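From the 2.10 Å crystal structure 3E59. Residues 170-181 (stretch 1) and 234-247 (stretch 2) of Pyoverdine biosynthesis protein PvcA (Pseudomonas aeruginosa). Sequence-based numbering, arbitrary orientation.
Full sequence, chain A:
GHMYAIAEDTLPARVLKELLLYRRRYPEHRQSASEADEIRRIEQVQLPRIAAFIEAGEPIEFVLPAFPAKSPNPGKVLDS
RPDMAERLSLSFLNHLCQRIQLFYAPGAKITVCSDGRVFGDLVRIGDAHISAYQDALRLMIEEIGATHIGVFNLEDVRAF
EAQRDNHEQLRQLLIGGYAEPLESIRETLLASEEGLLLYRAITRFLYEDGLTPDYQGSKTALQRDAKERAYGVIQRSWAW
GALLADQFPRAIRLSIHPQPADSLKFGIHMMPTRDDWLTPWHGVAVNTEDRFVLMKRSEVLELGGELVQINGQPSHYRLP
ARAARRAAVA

Stretch 1, residues 170-181: LRQLLIGGYAEP
Stretch 2 (234-247) IQRSWAWGALLADQ

Residues 170-178 form the end of a helix that begins earlier in the chain, and residues 234-247 are helical throughout. The axes approach to 9.2 Å with an angle of 76° between their N-to-C directions, so the helices cross steeply; the contact buries 645 Å², both sides summed. Most residues of both helices lie near -60/-45 in phi/psi; in the first, Gly177 (-86/-34) and then Tyr178 (-128/-15) drift, and in the second Leu244 (-67/-26) and Asp246 (-83/-33) do. Ala179 (-83/145) is the first residue to leave helical values. The register is fixed by Ala179 and Ala239, whose CA atoms, the nearest pair across the contact, lie 4.5 Å apart.

Arg171 (chi1 to chi3 m, t, m) touches the second helix, its CD 4.1 Å from Arg236 NH1. One turn on, Leu174 (t, p) directs its CA-to-CB bond toward the partner and fits as a knob among Arg236, Ala239, Trp240 and Leu243. Its CD1 reaches Leu243 CD1 at 3.5 Å and meets the edge of the Trp240 ring, 4.2 Å from CE3, while Leu174 CG lies 4.1 Å from Ala239 CB. Ile175 (m, t) starts sideways, but its end comes nearer: CD1 sits over one face of the Arg236 guanidinium, 3.5 Å from NH2. Arg236 (m, m, t, chi4 82°) likewise leaves its backbone sideways; its NE is buried here without a partner.

Tyr178 (chi1 -72°, chi2 -76°) contributes the largest covered area, 115 Å², and is the second knob, among Ala239, Ala242, Leu243 and Asp246. Its ring lies flat against the helix backbone: Leu243 CA is 3.6 Å from the Tyr178 ring centroid and only 6° off the normal, a CH-pi contact. Tyr178 CB packs 4.0 Å from Ala239 CB. At the ring edge, Tyr178 OH is 3.1 Å from Asp246 OD2 (Asp246 chi1 m). A water lies 2.9 Å from Tyr178 OH and donates to Leu243 O at 3.0 Å and Gln247 OE1 at 2.9 Å; which acceptor takes the hydroxyl proton is open.

Ala179 N still bonds to Ile175 O at 3.1 Å, closing the last helical turn. Its CB packs 4.0 Å from Ala239 CB and 3.9 Å from Gln235 CG. Beyond it the chain is extended, with Glu180 at -94/155 and Pro181 at -60/149. Gln235 (t, t, chi3 46°) reaches out so that NE2 donates to Glu180 O at 2.8 Å, nearly linear at 176°. A second water accepts from Glu180 N at 3.0 Å and donates to Gln235 O at 2.7 Å, so both backbone polar groups of Glu180 are tied to Gln235.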

# COMPACT_ATOMS: atom_id res chain seq x y z
N LEU A 170 12.93 -11.87 13.03
CA LEU A 170 12.29 -10.56 12.99
C LEU A 170 10.79 -10.74 12.92
O LEU A 170 10.04 -10.15 13.72
CB LEU A 170 12.77 -9.74 11.78
CG LEU A 170 13.90 -8.73 11.95
CD1 LEU A 170 14.21 -8.10 10.59
CD2 LEU A 170 13.55 -7.65 12.98
N ARG A 171 10.35 -11.57 11.97
CA ARG A 171 8.96 -11.91 11.80
C ARG A 171 8.34 -12.46 13.09
O ARG A 171 7.24 -12.06 13.48
CB ARG A 171 8.77 -12.87 10.62
CG ARG A 171 8.88 -12.17 9.27
CD ARG A 171 8.52 -13.07 8.09
NE ARG A 171 9.63 -13.94 7.70
CZ ARG A 171 10.59 -13.61 6.84
NH1 ARG A 171 10.62 -12.42 6.26
NH2 ARG A 171 11.56 -14.49 6.56
N GLN A 172 9.07 -13.36 13.77
CA GLN A 172 8.63 -13.93 15.05
C GLN A 172 8.53 -12.90 16.18
O GLN A 172 7.68 -13.02 17.07
CB GLN A 172 9.52 -15.10 15.46
CG GLN A 172 9.21 -16.42 14.73
CD GLN A 172 7.74 -16.83 14.83
OE1 GLN A 172 7.13 -16.78 15.91
NE2 GLN A 172 7.17 -17.25 13.70
N LEU A 173 9.42 -11.90 16.15
CA LEU A 173 9.34 -10.77 17.09
C LEU A 173 8.10 -9.89 16.85
O LEU A 173 7.48 -9.45 17.82
CB LEU A 173 10.61 -9.91 17.06
CG LEU A 173 11.89 -10.50 17.65
CD1 LEU A 173 13.04 -9.51 17.49
CD2 LEU A 173 11.71 -10.89 19.11
N LEU A 174 7.76 -9.64 15.58
CA LEU A 174 6.52 -8.93 15.21
C LEU A 174 5.27 -9.69 15.63
O LEU A 174 4.35 -9.11 16.21
CB LEU A 174 6.47 -8.67 13.69
CG LEU A 174 5.19 -7.98 13.16
CD1 LEU A 174 5.10 -6.54 13.64
CD2 LEU A 174 5.06 -8.05 11.65
N ILE A 175 5.24 -10.98 15.31
CA ILE A 175 4.15 -11.88 15.67
C ILE A 175 3.99 -11.96 17.18
O ILE A 175 2.90 -11.76 17.70
CB ILE A 175 4.40 -13.30 15.11
CG1 ILE A 175 4.42 -13.28 13.58
CG2 ILE A 175 3.36 -14.30 15.61
CD1 ILE A 175 5.05 -14.55 12.97
N GLY A 176 5.07 -12.27 17.89
CA GLY A 176 5.03 -12.41 19.34
C GLY A 176 4.52 -11.17 20.06
O GLY A 176 3.76 -11.26 21.02
N GLY A 177 4.93 -10.00 19.58
CA GLY A 177 4.58 -8.75 20.22
C GLY A 177 3.25 -8.17 19.80
O GLY A 177 2.55 -7.57 20.62
N TYR A 178 2.88 -8.37 18.53
CA TYR A 178 1.81 -7.60 17.88
C TYR A 178 0.67 -8.36 17.16
O TYR A 178 -0.37 -7.75 16.89
CB TYR A 178 2.42 -6.52 16.95
CG TYR A 178 3.06 -5.41 17.74
CD1 TYR A 178 2.28 -4.45 18.38
CD2 TYR A 178 4.45 -5.36 17.92
CE1 TYR A 178 2.85 -3.45 19.15
CE2 TYR A 178 5.03 -4.34 18.70
CZ TYR A 178 4.22 -3.40 19.31
OH TYR A 178 4.76 -2.38 20.07
N ALA A 179 0.84 -9.66 16.88
CA ALA A 179 -0.22 -10.42 16.17
C ALA A 179 -1.32 -10.93 17.09
O ALA A 179 -1.06 -11.29 18.23
CB ALA A 179 0.37 -11.60 15.39
N GLU A 180 -2.56 -10.96 16.59
CA GLU A 180 -3.64 -11.66 17.29
C GLU A 180 -3.70 -13.08 16.71
O GLU A 180 -3.25 -13.29 15.59
CB GLU A 180 -4.98 -10.92 17.12
CG GLU A 180 -4.94 -9.40 17.33
CD GLU A 180 -4.80 -8.95 18.79
OE1 GLU A 180 -5.06 -9.75 19.72
OE2 GLU A 180 -4.43 -7.77 19.02
N PRO A 181 -4.22 -14.06 17.48
CA PRO A 181 -4.40 -15.42 16.92
C PRO A 181 -5.33 -15.45 15.70
O PRO A 181 -6.25 -14.63 15.61
CB PRO A 181 -5.05 -16.19 18.07
CG PRO A 181 -4.66 -15.42 19.31
CD PRO A 181 -4.65 -13.99 18.88
N ILE A 234 -3.45 -10.87 6.43
CA ILE A 234 -4.16 -9.89 7.24
C ILE A 234 -3.57 -9.83 8.65
O ILE A 234 -3.34 -8.74 9.19
CB ILE A 234 -5.69 -10.22 7.31
CG1 ILE A 234 -6.33 -10.26 5.92
CG2 ILE A 234 -6.42 -9.27 8.22
CD1 ILE A 234 -6.15 -9.00 5.12
N GLN A 235 -3.32 -11.01 9.24
CA GLN A 235 -2.72 -11.09 10.59
C GLN A 235 -1.41 -10.31 10.64
O GLN A 235 -1.21 -9.49 11.53
CB GLN A 235 -2.48 -12.55 11.02
CG GLN A 235 -1.91 -12.69 12.43
CD GLN A 235 -1.28 -14.04 12.67
OE1 GLN A 235 -0.52 -14.55 11.83
NE2 GLN A 235 -1.58 -14.65 13.82
N ARG A 236 -0.52 -10.57 9.68
CA ARG A 236 0.75 -9.84 9.57
C ARG A 236 0.59 -8.35 9.31
O ARG A 236 1.26 -7.53 9.95
CB ARG A 236 1.66 -10.45 8.49
CG ARG A 236 2.01 -11.91 8.70
CD ARG A 236 2.72 -12.17 10.03
NE ARG A 236 2.75 -13.61 10.29
CZ ARG A 236 3.63 -14.45 9.78
NH1 ARG A 236 4.61 -14.02 8.98
NH2 ARG A 236 3.54 -15.74 10.08
N SER A 237 -0.28 -7.99 8.36
CA SER A 237 -0.53 -6.57 8.06
C SER A 237 -1.06 -5.84 9.26
O SER A 237 -0.66 -4.71 9.52
CB SER A 237 -1.53 -6.41 6.91
OG SER A 237 -1.09 -7.11 5.76
N TRP A 238 -1.98 -6.48 10.00
CA TRP A 238 -2.54 -5.86 11.19
C TRP A 238 -1.52 -5.78 12.34
O TRP A 238 -1.48 -4.78 13.06
CB TRP A 238 -3.83 -6.54 11.65
CG TRP A 238 -5.05 -6.30 10.76
CD1 TRP A 238 -5.15 -5.48 9.64
CD2 TRP A 238 -6.35 -6.88 10.94
NE1 TRP A 238 -6.42 -5.54 9.13
CE2 TRP A 238 -7.19 -6.38 9.90
CE3 TRP A 238 -6.90 -7.77 11.88
CZ2 TRP A 238 -8.55 -6.75 9.78
CZ3 TRP A 238 -8.26 -8.14 11.75
CH2 TRP A 238 -9.05 -7.63 10.71
N ALA A 239 -0.74 -6.84 12.53
CA ALA A 239 0.38 -6.82 13.49
C ALA A 239 1.36 -5.67 13.17
O ALA A 239 1.70 -4.88 14.05
CB ALA A 239 1.13 -8.16 13.50
N TRP A 240 1.78 -5.57 11.91
CA TRP A 240 2.66 -4.47 11.45
C TRP A 240 2.03 -3.11 11.74
O TRP A 240 2.69 -2.21 12.25
CB TRP A 240 2.94 -4.63 9.94
CG TRP A 240 3.93 -3.64 9.29
CD1 TRP A 240 3.76 -3.01 8.08
CD2 TRP A 240 5.22 -3.22 9.78
NE1 TRP A 240 4.86 -2.22 7.79
CE2 TRP A 240 5.77 -2.34 8.81
CE3 TRP A 240 5.97 -3.51 10.92
CZ2 TRP A 240 7.03 -1.73 8.96
CZ3 TRP A 240 7.23 -2.89 11.08
CH2 TRP A 240 7.74 -2.02 10.09
N GLY A 241 0.74 -2.96 11.42
CA GLY A 241 0.01 -1.74 11.73
C GLY A 241 0.00 -1.38 13.21
O GLY A 241 0.17 -0.21 13.59
N ALA A 242 -0.20 -2.40 14.05
CA ALA A 242 -0.19 -2.24 15.50
C ALA A 242 1.19 -1.83 16.04
O ALA A 242 1.31 -0.92 16.87
CB ALA A 242 -0.68 -3.52 16.17
N LEU A 243 2.23 -2.50 15.53
CA LEU A 243 3.60 -2.11 15.80
C LEU A 243 3.85 -0.63 15.46
O LEU A 243 4.37 0.12 16.27
CB LEU A 243 4.59 -3.04 15.06
CG LEU A 243 6.09 -2.74 15.22
CD1 LEU A 243 6.94 -4.00 15.09
CD2 LEU A 243 6.58 -1.66 14.25
N LEU A 244 3.45 -0.21 14.26
CA LEU A 244 3.63 1.18 13.83
C LEU A 244 2.79 2.20 14.61
O LEU A 244 3.16 3.38 14.68
CB LEU A 244 3.31 1.31 12.33
CG LEU A 244 4.18 0.56 11.33
CD1 LEU A 244 3.50 0.52 9.95
CD2 LEU A 244 5.57 1.19 11.27
N ALA A 245 1.66 1.78 15.17
CA ALA A 245 0.86 2.69 16.02
C ALA A 245 1.61 3.04 17.31
O ALA A 245 1.44 4.13 17.85
CB ALA A 245 -0.52 2.12 16.31
N ASP A 246 2.44 2.12 17.78
CA ASP A 246 3.30 2.40 18.95
C ASP A 246 4.58 3.12 18.56
O ASP A 246 5.09 3.93 19.33
CB ASP A 246 3.63 1.11 19.69
CG ASP A 246 2.49 0.65 20.60
OD1 ASP A 246 1.51 1.41 20.77
OD2 ASP A 246 2.59 -0.47 21.14
N GLN A 247 5.10 2.84 17.36
CA GLN A 247 6.29 3.55 16.89
C GLN A 247 5.97 5.01 16.61
O GLN A 247 6.73 5.89 17.00
CB GLN A 247 6.88 2.90 15.64
CG GLN A 247 7.42 1.48 15.84
CD GLN A 247 8.70 1.44 16.66
OE1 GLN A 247 8.81 0.65 17.61
NE2 GLN A 247 9.65 2.29 16.30
O HOH W 1 6.36 -0.68 18.40
O HOH W 2 -2.51 -9.60 13.92